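Local coordinates for protein phosphorylated carbohydrates phosphatase TM_1254 (Thermotoga maritima msb8, PDB 3KBB) that dephosphorylates a range of phosphorylated sugars, including erythrose 4-phosphate, fructose 6-phosphate and mannose 6-phosphate, with the help of a divalent metal cation, at residues A[18-23]-A[34-39]; A[24-29]-A[69-74]; A[81-86]-A[119-124]; A[109-114]-A[130-135]. All coordinates share one frame; numbering follows the deposited sequence.

Contact 1: A[18-23]-A[34-39]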
# COMPACT_ATOMS: atom_id res chain seq x y z
N LEU A 18 10.00 -3.56 -5.73
CA LEU A 18 11.09 -2.67 -6.16
C LEU A 18 12.12 -2.39 -5.09
O LEU A 18 13.09 -1.67 -5.35
CB LEU A 18 10.55 -1.34 -6.67
CG LEU A 18 9.53 -1.41 -7.82
CD1 LEU A 18 8.98 -0.04 -8.13
CD2 LEU A 18 10.17 -2.01 -9.03
N TYR A 19 11.89 -2.89 -3.88
CA TYR A 19 12.83 -2.63 -2.79
C TYR A 19 14.20 -3.24 -3.07
O TYR A 19 15.21 -2.64 -2.71
CB TYR A 19 12.27 -3.12 -1.47
CG TYR A 19 11.50 -2.03 -0.78
CD1 TYR A 19 10.34 -1.51 -1.36
CD2 TYR A 19 11.93 -1.51 0.43
CE1 TYR A 19 9.62 -0.49 -0.75
CE2 TYR A 19 11.23 -0.47 1.05
CZ TYR A 19 10.07 0.01 0.45
OH TYR A 19 9.38 1.03 1.07
N PHE A 20 14.23 -4.42 -3.69
CA PHE A 20 15.51 -5.05 -3.99
C PHE A 20 16.37 -4.13 -4.84
O PHE A 20 17.50 -3.82 -4.47
CB PHE A 20 15.37 -6.45 -4.62
CG PHE A 20 16.70 -7.04 -5.01
CD1 PHE A 20 17.55 -7.56 -4.03
CD2 PHE A 20 17.12 -7.01 -6.33
CE1 PHE A 20 18.81 -8.07 -4.38
CE2 PHE A 20 18.37 -7.52 -6.69
CZ PHE A 20 19.21 -8.04 -5.71
N GLU A 21 15.83 -3.67 -5.98
CA GLU A 21 16.57 -2.76 -6.84
C GLU A 21 17.03 -1.47 -6.14
O GLU A 21 18.18 -1.02 -6.33
CB GLU A 21 15.80 -2.48 -8.14
CG GLU A 21 16.53 -1.57 -9.10
CD GLU A 21 17.92 -2.08 -9.47
OE1 GLU A 21 18.17 -3.31 -9.37
OE2 GLU A 21 18.75 -1.24 -9.91
N ALA A 22 16.16 -0.88 -5.32
CA ALA A 22 16.52 0.33 -4.57
C ALA A 22 17.72 0.05 -3.63
O ALA A 22 18.70 0.82 -3.62
CB ALA A 22 15.32 0.82 -3.74
N TYR A 23 17.65 -1.04 -2.88
CA TYR A 23 18.71 -1.37 -1.93
C TYR A 23 19.98 -1.86 -2.65
O TYR A 23 21.10 -1.58 -2.20
CB TYR A 23 18.26 -2.39 -0.90
CG TYR A 23 17.21 -1.91 0.09
CD1 TYR A 23 16.78 -0.58 0.10
CD2 TYR A 23 16.72 -2.77 1.05
CE1 TYR A 23 15.80 -0.13 1.03
CE2 TYR A 23 15.78 -2.35 1.98
CZ TYR A 23 15.33 -1.03 1.97
OH TYR A 23 14.39 -0.68 2.91
N TYR A 34 25.14 -7.01 -3.43
CA TYR A 34 23.94 -7.24 -2.66
C TYR A 34 23.19 -8.43 -3.24
O TYR A 34 23.05 -8.53 -4.46
CB TYR A 34 23.07 -5.99 -2.73
CG TYR A 34 21.90 -5.96 -1.78
CD1 TYR A 34 22.07 -6.22 -0.42
CD2 TYR A 34 20.60 -5.65 -2.24
CE1 TYR A 34 20.99 -6.17 0.47
CE2 TYR A 34 19.51 -5.61 -1.36
CZ TYR A 34 19.72 -5.87 -0.00
OH TYR A 34 18.70 -5.82 0.90
N THR A 35 22.74 -9.34 -2.38
CA THR A 35 22.07 -10.57 -2.84
C THR A 35 20.58 -10.58 -2.49
O THR A 35 20.15 -9.94 -1.52
CB THR A 35 22.72 -11.83 -2.24
OG1 THR A 35 22.49 -11.88 -0.82
CG2 THR A 35 24.21 -11.89 -2.53
N GLU A 36 19.79 -11.31 -3.28
CA GLU A 36 18.36 -11.50 -2.95
C GLU A 36 18.17 -12.30 -1.66
O GLU A 36 17.25 -12.04 -0.91
CB GLU A 36 17.57 -12.12 -4.11
CG GLU A 36 17.58 -11.22 -5.33
CD GLU A 36 16.23 -11.14 -6.04
OE1 GLU A 36 15.39 -12.05 -5.87
OE2 GLU A 36 16.02 -10.16 -6.79
N ASP A 37 19.06 -13.26 -1.40
CA ASP A 37 19.04 -14.01 -0.15
C ASP A 37 19.14 -13.11 1.08
O ASP A 37 18.36 -13.27 2.02
CB ASP A 37 20.14 -15.08 -0.13
CG ASP A 37 19.74 -16.33 -0.92
OD1 ASP A 37 18.66 -16.37 -1.56
OD2 ASP A 37 20.53 -17.30 -0.90
N LEU A 38 20.07 -12.14 1.07
CA LEU A 38 20.13 -11.19 2.19
C LEU A 38 18.89 -10.32 2.20
O LEU A 38 18.31 -10.03 3.24
CB LEU A 38 21.38 -10.28 2.13
CG LEU A 38 21.50 -9.15 3.17
CD1 LEU A 38 21.41 -9.66 4.61
CD2 LEU A 38 22.81 -8.40 3.00
N HIS A 39 18.48 -9.89 1.01
CA HIS A 39 17.44 -8.91 0.89
C HIS A 39 16.11 -9.46 1.42
O HIS A 39 15.41 -8.75 2.13
CB HIS A 39 17.24 -8.51 -0.56
CG HIS A 39 16.14 -7.51 -0.72
ND1 HIS A 39 16.25 -6.20 -0.30
CD2 HIS A 39 14.89 -7.64 -1.23
CE1 HIS A 39 15.12 -5.57 -0.54
NE2 HIS A 39 14.28 -6.42 -1.11
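Phe20 and Tyr23 of helix 19-29 meet Tyr34 and His39 across this contact, and the four rings form an aromatic cluster within the helical region that corresponds to the cap of HAD-superfamily phosphatases. Of the ring pairs, one is edge-to-face: the edge of Phe20 is turned to the face of His39, with centroids 5.3 Å apart and planes at 76°. Phe20 and Tyr34 are nearly parallel instead, at 14°, but offset laterally, with centroids 5.5 Å apart.

CH-pi contacts use the faces of two of these rings. Phe20 CA sits over the imidazole of His39, 3.6 Å from its centroid. Glu36 CG lies over one face of the Phe20 ring, and Glu36 OE2 comes down on that same face, 3.4 Å from Phe20 CD2. A bend at chi2 (-138°) sets CD of Glu36, and the side chain crosses that of Phe20 at about a right angle.

The apolar group is a single pair: Tyr23 and Tyr34 run side by side, Tyr23 CB 3.5 Å from Tyr34 CE2.

Polar bonds make up the last group. The hydroxyl of Tyr23 bonds to Glu47 of helix 47-57. At the helix start, Thr35 OG1 caps Leu38 N. Hydrogen bonding also fixes the imidazole: Tyr34 OH lies in the plane of the His39 ring, 2.8 Å from His39 ND1.

Contact 2: A[24-29]-A[69-74]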
# COMPACT_ATOMS: atom_id res chain seq x y z
N ARG A 24 19.79 -2.54 -3.77
CA ARG A 24 20.92 -2.95 -4.63
C ARG A 24 21.68 -1.73 -5.15
O ARG A 24 22.93 -1.72 -5.13
CB ARG A 24 20.42 -3.85 -5.77
CG ARG A 24 21.56 -4.62 -6.52
CD ARG A 24 21.14 -5.05 -7.94
NE ARG A 24 20.88 -3.89 -8.77
CZ ARG A 24 21.82 -3.15 -9.36
NH1 ARG A 24 23.12 -3.51 -9.27
NH2 ARG A 24 21.47 -2.10 -10.08
N ARG A 25 20.96 -0.71 -5.61
CA ARG A 25 21.58 0.55 -6.03
C ARG A 25 22.33 1.29 -4.91
O ARG A 25 23.39 1.88 -5.15
CB ARG A 25 20.55 1.49 -6.63
CG ARG A 25 20.10 1.06 -8.01
CD ARG A 25 19.15 2.11 -8.62
NE ARG A 25 18.45 1.62 -9.81
CZ ARG A 25 17.86 2.42 -10.70
NH1 ARG A 25 17.88 3.75 -10.52
NH2 ARG A 25 17.24 1.90 -11.75
N VAL A 26 21.75 1.28 -3.71
CA VAL A 26 22.43 1.87 -2.56
C VAL A 26 23.77 1.17 -2.36
O VAL A 26 24.81 1.85 -2.32
CB VAL A 26 21.61 1.74 -1.28
CG1 VAL A 26 22.42 2.23 -0.06
CG2 VAL A 26 20.33 2.51 -1.43
N ALA A 27 23.75 -0.16 -2.28
CA ALA A 27 24.96 -0.94 -2.05
C ALA A 27 25.96 -0.63 -3.16
O ALA A 27 27.16 -0.40 -2.90
CB ALA A 27 24.62 -2.40 -2.03
N GLU A 28 25.47 -0.64 -4.41
CA GLU A 28 26.31 -0.37 -5.57
C GLU A 28 26.96 1.02 -5.50
O GLU A 28 28.11 1.20 -5.91
CB GLU A 28 25.47 -0.54 -6.85
CG GLU A 28 26.16 -0.14 -8.11
CD GLU A 28 25.32 -0.39 -9.34
OE1 GLU A 28 25.13 -1.58 -9.70
OE2 GLU A 28 24.87 0.58 -9.92
N SER A 29 26.23 2.00 -4.97
CA SER A 29 26.77 3.36 -4.86
C SER A 29 27.96 3.41 -3.89
O SER A 29 28.78 4.34 -3.97
CB SER A 29 25.67 4.39 -4.47
OG SER A 29 25.34 4.32 -3.10
N LYS A 69 19.88 8.90 3.74
CA LYS A 69 19.67 9.85 2.65
C LYS A 69 19.85 9.17 1.30
O LYS A 69 19.12 9.44 0.35
CB LYS A 69 20.62 11.04 2.80
CG LYS A 69 20.39 12.13 1.73
CD LYS A 69 21.21 13.39 1.96
CE LYS A 69 20.96 14.38 0.83
NZ LYS A 69 21.37 15.77 1.21
N ARG A 70 20.85 8.29 1.21
CA ARG A 70 21.14 7.58 -0.04
C ARG A 70 20.02 6.61 -0.36
O ARG A 70 19.59 6.49 -1.51
CB ARG A 70 22.46 6.81 0.08
CG ARG A 70 23.69 7.70 0.15
CD ARG A 70 24.23 8.08 -1.23
NE ARG A 70 25.21 7.13 -1.71
CZ ARG A 70 26.50 7.11 -1.36
NH1 ARG A 70 26.98 7.97 -0.48
NH2 ARG A 70 27.30 6.19 -1.88
N VAL A 71 19.54 5.91 0.67
CA VAL A 71 18.39 5.04 0.51
C VAL A 71 17.19 5.85 -0.02
O VAL A 71 16.51 5.43 -0.97
CB VAL A 71 18.04 4.35 1.83
CG1 VAL A 71 16.75 3.58 1.70
CG2 VAL A 71 19.18 3.40 2.25
N HIS A 72 16.98 7.02 0.57
CA HIS A 72 15.89 7.90 0.16
C HIS A 72 16.00 8.24 -1.33
O HIS A 72 15.04 8.08 -2.09
CB HIS A 72 15.88 9.15 1.06
CG HIS A 72 14.77 10.11 0.76
ND1 HIS A 72 13.44 9.79 0.93
CD2 HIS A 72 14.80 11.39 0.30
CE1 HIS A 72 12.69 10.82 0.59
NE2 HIS A 72 13.49 11.81 0.21
N GLU A 73 17.19 8.67 -1.75
CA GLU A 73 17.50 9.03 -3.14
C GLU A 73 17.29 7.87 -4.13
O GLU A 73 16.67 8.06 -5.19
CB GLU A 73 18.94 9.56 -3.23
CG GLU A 73 19.52 9.64 -4.66
CD GLU A 73 20.98 10.09 -4.70
OE1 GLU A 73 21.83 9.45 -4.03
OE2 GLU A 73 21.27 11.07 -5.42
N GLU A 74 17.80 6.69 -3.79
CA GLU A 74 17.68 5.53 -4.66
C GLU A 74 16.24 5.02 -4.80
O GLU A 74 15.82 4.60 -5.89
CB GLU A 74 18.63 4.40 -4.23
CG GLU A 74 20.12 4.79 -4.20
CD GLU A 74 20.74 5.17 -5.56
OE1 GLU A 74 20.03 5.25 -6.61
OE2 GLU A 74 21.98 5.39 -5.56
O HOH W 1 20.41 5.56 -9.45
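Ser29 OG is held by three hydrogen bonds, two from one guanidinium and one to a backbone carbonyl. Arg70 of the facing helix reaches the oxygen side-on: Arg70 NH2 gives a hydrogen bond of 3.0 Å to Ser29 OG, and Arg70 NE gives a second of 3.1 Å to that same atom. Both bonds lie close to the guanidinium plane. The hydroxyl proton is spent in the other direction, for Ser29 OG donates to Val26 O at 2.6 Å, in the carbonyl plane and on a lone pair. A chi1 of 76° makes this possible, because it holds OG between the backbone N and the carbonyl carbon, the crowded position, within bonding distance of Val26 O in the preceding turn. The guanidinium is further held by a cation-pi contact with Tyr30.

Beside this polar knot, Val26 packs into the partner helix through CG2, which touches Glu74 CG at 3.6 Å and also rests against the backbone of Val71. The side chains of the buried Glu74 and Arg25 cross at a slant, carboxylate and guanidinium planes 79° apart. Their charged atoms do not touch, Arg25 NH1 and Glu74 OE1 being 4.7 Å apart; a water accepts a weak bond from that NH1 and donates to Glu74 OE1 at 2.9 Å. Arg25 has firmer mates in Glu21 and Glu81, and its nearby charge would probably favour an ionised Glu74.

The short helical segments approach to 9.1 Å at 126°, a steeply inclined crossing of two helices, their directions more opposed than alike, in the all-helical cap domain of a HAD phosphatase.

Contact 3: A[81-86]-A[119-124]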
# COMPACT_ATOMS: atom_id res chain seq x y z
N GLU A 81 11.28 5.52 -11.89
CA GLU A 81 11.54 4.77 -13.12
C GLU A 81 10.56 3.60 -13.33
O GLU A 81 10.03 3.41 -14.43
CB GLU A 81 12.99 4.26 -13.18
CG GLU A 81 13.45 3.83 -14.60
CD GLU A 81 14.65 2.89 -14.60
OE1 GLU A 81 15.61 3.10 -13.81
OE2 GLU A 81 14.64 1.93 -15.42
N LEU A 82 10.31 2.84 -12.27
CA LEU A 82 9.70 1.51 -12.47
C LEU A 82 8.33 1.30 -11.84
O LEU A 82 7.70 0.26 -12.09
CB LEU A 82 10.67 0.41 -12.00
CG LEU A 82 11.95 0.20 -12.84
CD1 LEU A 82 12.92 -0.67 -12.06
CD2 LEU A 82 11.65 -0.39 -14.21
N LEU A 83 7.88 2.22 -11.00
CA LEU A 83 6.59 2.03 -10.33
C LEU A 83 5.48 2.34 -11.32
O LEU A 83 5.47 3.40 -11.91
CB LEU A 83 6.45 2.88 -9.07
CG LEU A 83 5.23 2.61 -8.16
CD1 LEU A 83 5.20 1.15 -7.67
CD2 LEU A 83 5.24 3.55 -6.99
N LYS A 84 4.59 1.37 -11.53
CA LYS A 84 3.48 1.53 -12.44
C LYS A 84 2.21 1.12 -11.70
O LYS A 84 2.26 0.37 -10.73
CB LYS A 84 3.67 0.62 -13.65
CG LYS A 84 4.98 0.83 -14.42
CD LYS A 84 5.02 2.20 -15.08
CE LYS A 84 6.43 2.53 -15.57
NZ LYS A 84 6.62 4.01 -15.62
N GLU A 85 1.08 1.59 -12.18
CA GLU A 85 -0.19 1.18 -11.63
C GLU A 85 -0.38 -0.32 -11.88
O GLU A 85 0.15 -0.87 -12.87
CB GLU A 85 -1.31 1.98 -12.30
CG GLU A 85 -1.47 1.65 -13.78
CD GLU A 85 -2.14 2.78 -14.55
OE1 GLU A 85 -1.46 3.76 -14.86
OE2 GLU A 85 -3.33 2.67 -14.87
N ASN A 86 -1.12 -0.99 -11.00
CA ASN A 86 -1.47 -2.40 -11.23
C ASN A 86 -2.50 -2.51 -12.37
O ASN A 86 -3.37 -1.64 -12.52
CB ASN A 86 -2.02 -3.05 -9.98
CG ASN A 86 -0.94 -3.38 -8.99
OD1 ASN A 86 0.21 -3.58 -9.40
ND2 ASN A 86 -1.29 -3.48 -7.71
N ARG A 119 0.48 11.05 -7.68
CA ARG A 119 0.56 12.08 -8.73
C ARG A 119 1.35 11.60 -9.94
O ARG A 119 0.92 11.80 -11.09
CB ARG A 119 1.13 13.39 -8.19
CG ARG A 119 0.86 14.61 -9.12
CD ARG A 119 1.27 15.94 -8.45
NE ARG A 119 0.73 17.13 -9.12
CZ ARG A 119 -0.51 17.61 -8.95
NH1 ARG A 119 -1.36 16.99 -8.14
NH2 ARG A 119 -0.91 18.69 -9.61
N ARG A 120 2.49 10.95 -9.70
CA ARG A 120 3.32 10.40 -10.77
C ARG A 120 2.51 9.41 -11.59
O ARG A 120 2.71 9.32 -12.80
CB ARG A 120 4.52 9.68 -10.16
CG ARG A 120 5.78 9.61 -11.02
CD ARG A 120 6.97 9.04 -10.20
NE ARG A 120 7.66 9.98 -9.29
CZ ARG A 120 7.91 9.74 -8.00
NH1 ARG A 120 7.51 8.60 -7.43
NH2 ARG A 120 8.55 10.64 -7.25
N LEU A 121 1.59 8.68 -10.95
CA LEU A 121 0.82 7.65 -11.65
C LEU A 121 -0.51 8.18 -12.15
O LEU A 121 -1.27 7.44 -12.75
CB LEU A 121 0.62 6.41 -10.76
CG LEU A 121 1.89 5.65 -10.36
CD1 LEU A 121 1.51 4.48 -9.47
CD2 LEU A 121 2.67 5.17 -11.58
N ASP A 122 -0.78 9.46 -11.91
CA ASP A 122 -2.05 10.08 -12.28
C ASP A 122 -3.28 9.32 -11.76
O ASP A 122 -4.24 9.09 -12.49
CB ASP A 122 -2.14 10.29 -13.82
CG ASP A 122 -3.29 11.17 -14.21
OD1 ASP A 122 -3.63 12.09 -13.45
OD2 ASP A 122 -3.91 10.92 -15.28
N LEU A 123 -3.22 8.89 -10.49
CA LEU A 123 -4.35 8.17 -9.84
C LEU A 123 -4.99 9.05 -8.78
O LEU A 123 -6.05 8.74 -8.27
CB LEU A 123 -3.86 6.85 -9.21
CG LEU A 123 -3.28 5.74 -10.10
CD1 LEU A 123 -2.74 4.56 -9.23
CD2 LEU A 123 -4.31 5.26 -11.07
N GLU A 124 -4.35 10.19 -8.49
CA GLU A 124 -4.84 11.07 -7.45
C GLU A 124 -6.19 11.71 -7.79
O GLU A 124 -7.04 11.90 -6.94
CB GLU A 124 -3.79 12.13 -7.22
CG GLU A 124 -3.75 12.70 -5.86
CD GLU A 124 -2.72 13.77 -5.82
OE1 GLU A 124 -1.52 13.41 -5.81
OE2 GLU A 124 -3.11 14.96 -5.86
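Leu121 presses its CD2 methyl against the backbone of Leu83 and Lys84, and this is where the contact is tight. That CD2 comes to 3.3 Å from Leu83 O and to 3.8 Å from Lys84 CA, so that the methyl rests on the main chain more than on any side chain. CG stands anti to the carbonyl carbon (chi1 -64°), on the side of the extended loop 83-85. An alanine here, lacking CG and both methyls, would probably open a gap against Leu83 O and Lys84 CA.

The side-chain pairs are looser. Leu83 CG is 4.4 Å from Leu121 CD1, and Glu85 CB only comes to 4.3 Å from Leu123 CD1. Lys84 points away from the contact and is exposed. The carboxylate of Glu85 turns to Arg90 in a salt bridge, and Arg90 also donates to Leu121 O and Asp122 O, tying the turn after helix 111-120 to helix 89-98. That turn is a Schellman motif, with Asp122 at positive phi.

Residues 81-86 lead out of helix 64-82 towards helix 89-98, consistent with one of the linkers between cap and core in this family, while 119-124 joins helix 111-120 to strand 129-131.

Contact 4: A[109-114]-A[130-135]. With SO4 (sulfate ion), chain D.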
# COMPACT_ATOMS: atom_id res chain seq x y z
N THR A 109 0.97 5.11 4.59
CA THR A 109 2.06 5.97 4.09
C THR A 109 1.71 7.42 4.41
O THR A 109 0.57 7.82 4.20
CB THR A 109 2.18 5.84 2.57
OG1 THR A 109 2.52 4.49 2.23
CG2 THR A 109 3.26 6.77 2.05
N PRO A 110 2.68 8.19 4.95
CA PRO A 110 2.42 9.64 5.20
C PRO A 110 1.97 10.39 3.97
O PRO A 110 2.37 10.10 2.85
CB PRO A 110 3.79 10.18 5.66
CG PRO A 110 4.43 8.99 6.34
CD PRO A 110 4.03 7.81 5.41
N GLN A 111 1.17 11.43 4.23
CA GLN A 111 0.56 12.19 3.16
C GLN A 111 1.49 12.64 2.04
O GLN A 111 1.20 12.42 0.84
CB GLN A 111 -0.21 13.39 3.73
CG GLN A 111 -0.90 14.10 2.55
CD GLN A 111 -1.75 15.30 3.00
OE1 GLN A 111 -2.49 15.86 2.18
NE2 GLN A 111 -1.66 15.67 4.27
N ARG A 112 2.57 13.35 2.39
CA ARG A 112 3.37 13.97 1.33
C ARG A 112 4.00 12.92 0.41
O ARG A 112 3.90 12.99 -0.83
CB ARG A 112 4.44 14.89 1.94
CG ARG A 112 5.17 15.68 0.93
CD ARG A 112 5.72 16.91 1.58
NE ARG A 112 6.72 16.58 2.59
CZ ARG A 112 7.99 16.33 2.31
NH1 ARG A 112 8.41 16.35 1.04
NH2 ARG A 112 8.85 16.06 3.29
N GLU A 113 4.56 11.89 1.03
CA GLU A 113 5.15 10.76 0.30
C GLU A 113 4.11 10.04 -0.59
O GLU A 113 4.40 9.72 -1.74
CB GLU A 113 5.74 9.79 1.31
CG GLU A 113 6.68 8.78 0.68
CD GLU A 113 6.96 7.56 1.58
OE1 GLU A 113 6.84 7.65 2.83
OE2 GLU A 113 7.31 6.51 1.00
N ALA A 114 2.92 9.76 -0.03
CA ALA A 114 1.89 9.05 -0.77
C ALA A 114 1.40 9.85 -1.96
O ALA A 114 1.27 9.32 -3.06
CB ALA A 114 0.69 8.71 0.15
N MSE A 130 -9.21 11.08 0.97
CA MSE A 130 -7.97 10.32 1.09
C MSE A 130 -7.45 10.50 2.51
O MSE A 130 -7.45 11.64 3.02
CB MSE A 130 -6.92 10.80 0.08
CG MSE A 130 -7.35 10.76 -1.45
SE MSE A 130 -5.84 11.07 -2.61
CE MSE A 130 -5.70 13.03 -2.42
N VAL A 131 -7.11 9.41 3.19
CA VAL A 131 -6.62 9.49 4.58
C VAL A 131 -5.25 8.81 4.60
O VAL A 131 -5.08 7.74 3.96
CB VAL A 131 -7.60 8.78 5.55
CG1 VAL A 131 -7.01 8.68 6.94
CG2 VAL A 131 -8.97 9.54 5.63
N PHE A 132 -4.29 9.40 5.33
CA PHE A 132 -2.88 9.00 5.27
C PHE A 132 -2.41 8.64 6.68
O PHE A 132 -3.07 8.97 7.64
CB PHE A 132 -2.05 10.16 4.68
CG PHE A 132 -2.51 10.54 3.30
CD1 PHE A 132 -2.08 9.82 2.20
CD2 PHE A 132 -3.41 11.58 3.12
CE1 PHE A 132 -2.51 10.12 0.91
CE2 PHE A 132 -3.88 11.88 1.84
CZ PHE A 132 -3.41 11.14 0.74
N GLY A 133 -1.29 7.94 6.77
CA GLY A 133 -0.88 7.35 8.05
C GLY A 133 -0.49 8.34 9.12
O GLY A 133 -0.58 8.06 10.34
N ASP A 134 -0.06 9.53 8.68
CA ASP A 134 0.30 10.60 9.62
C ASP A 134 -0.89 11.43 10.05
O ASP A 134 -0.71 12.49 10.66
CB ASP A 134 1.42 11.51 9.06
CG ASP A 134 1.12 12.12 7.66
OD1 ASP A 134 0.19 11.71 6.91
OD2 ASP A 134 1.87 13.07 7.30
N GLN A 135 -2.10 10.98 9.70
CA GLN A 135 -3.34 11.66 10.09
C GLN A 135 -4.12 10.96 11.20
O GLN A 135 -5.20 11.42 11.58
CB GLN A 135 -4.21 11.84 8.84
CG GLN A 135 -3.56 12.76 7.83
CD GLN A 135 -4.44 13.01 6.62
OE1 GLN A 135 -5.24 12.17 6.22
NE2 GLN A 135 -4.28 14.19 6.02
S SO4 D . -0.33 1.24 2.76
O1 SO4 D . -0.91 1.72 1.50
O2 SO4 D . 0.25 -0.09 2.57
O3 SO4 D . 0.82 2.08 3.15
O4 SO4 D . -1.32 1.13 3.89
O HOH W 2 -0.23 14.98 6.85
O HOH W 3 -5.05 15.26 3.39
O HOH W 4 3.08 14.12 5.11
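Thr109 and Gly133 join the two backbones: Gly133 N donates to Thr109 O at 3.2 Å. The chains run very near each other here, with Pro110 CA and Gly133 CA 4.9 Å apart. Two residues on, where helix 111-120 starts after Pro110, Gln111 N donates to Asp134 OD1 at 2.9 Å, the donor standing 42° out of the carboxylate plane. Waters extend the grip of this carboxylate, one linking Asp134 OD2 to Arg112 N and another linking it to Gln111 NE2.

The contact belongs to a beta-alpha-beta crossover of the Rossmann-like HAD core, strand 102-106, helix 111-120 and strand 129-131. Phe132, just past strand 129-131, packs against the start of helix 111-120, its CG anti to the carbonyl carbon (chi1 -59°), which sets the ring against Gln111 and Ala114. Gln111 CG lies over one face of this ring, 3.9 Å from the centroid, and the amide of Gln111 is almost parallel to it, at 7°. Ala114 CB touches Phe132 CE1 at 3.6 Å. An alanine in place of Phe132 would probably leave Gln111 CG and Ala114 CB without their aromatic surface, a gap between helix and strand end.

Thr109 OG1 lies 3.1 Å from sulfate O3; Thr107, Ser108, Lys140 and Asp9 also hold the sulfate, near the probable nucleophile Asp7.

Overall arrangement
From the N terminus, contact 1 opens on helix 19-29 and closes a short loop with helix 36-42. Contact 2 starts further along that same first helix, before contact 1 has closed, and reaches helix 64-82, so the two cross and together bind the helical cap. Contacts 3 and 4 follow in series and cross each other likewise: 109-114 opens before 119-124 closes contact 3, and 130-135 then completes contact 4 in the core sheet. No contact nests in another. Contact 3 stands between the two regions, touching contact 1 through Leu18 and Leu83, contact 2 through the salt bridge of Arg25 with Glu81, and contact 4 through Glu124 and Met130.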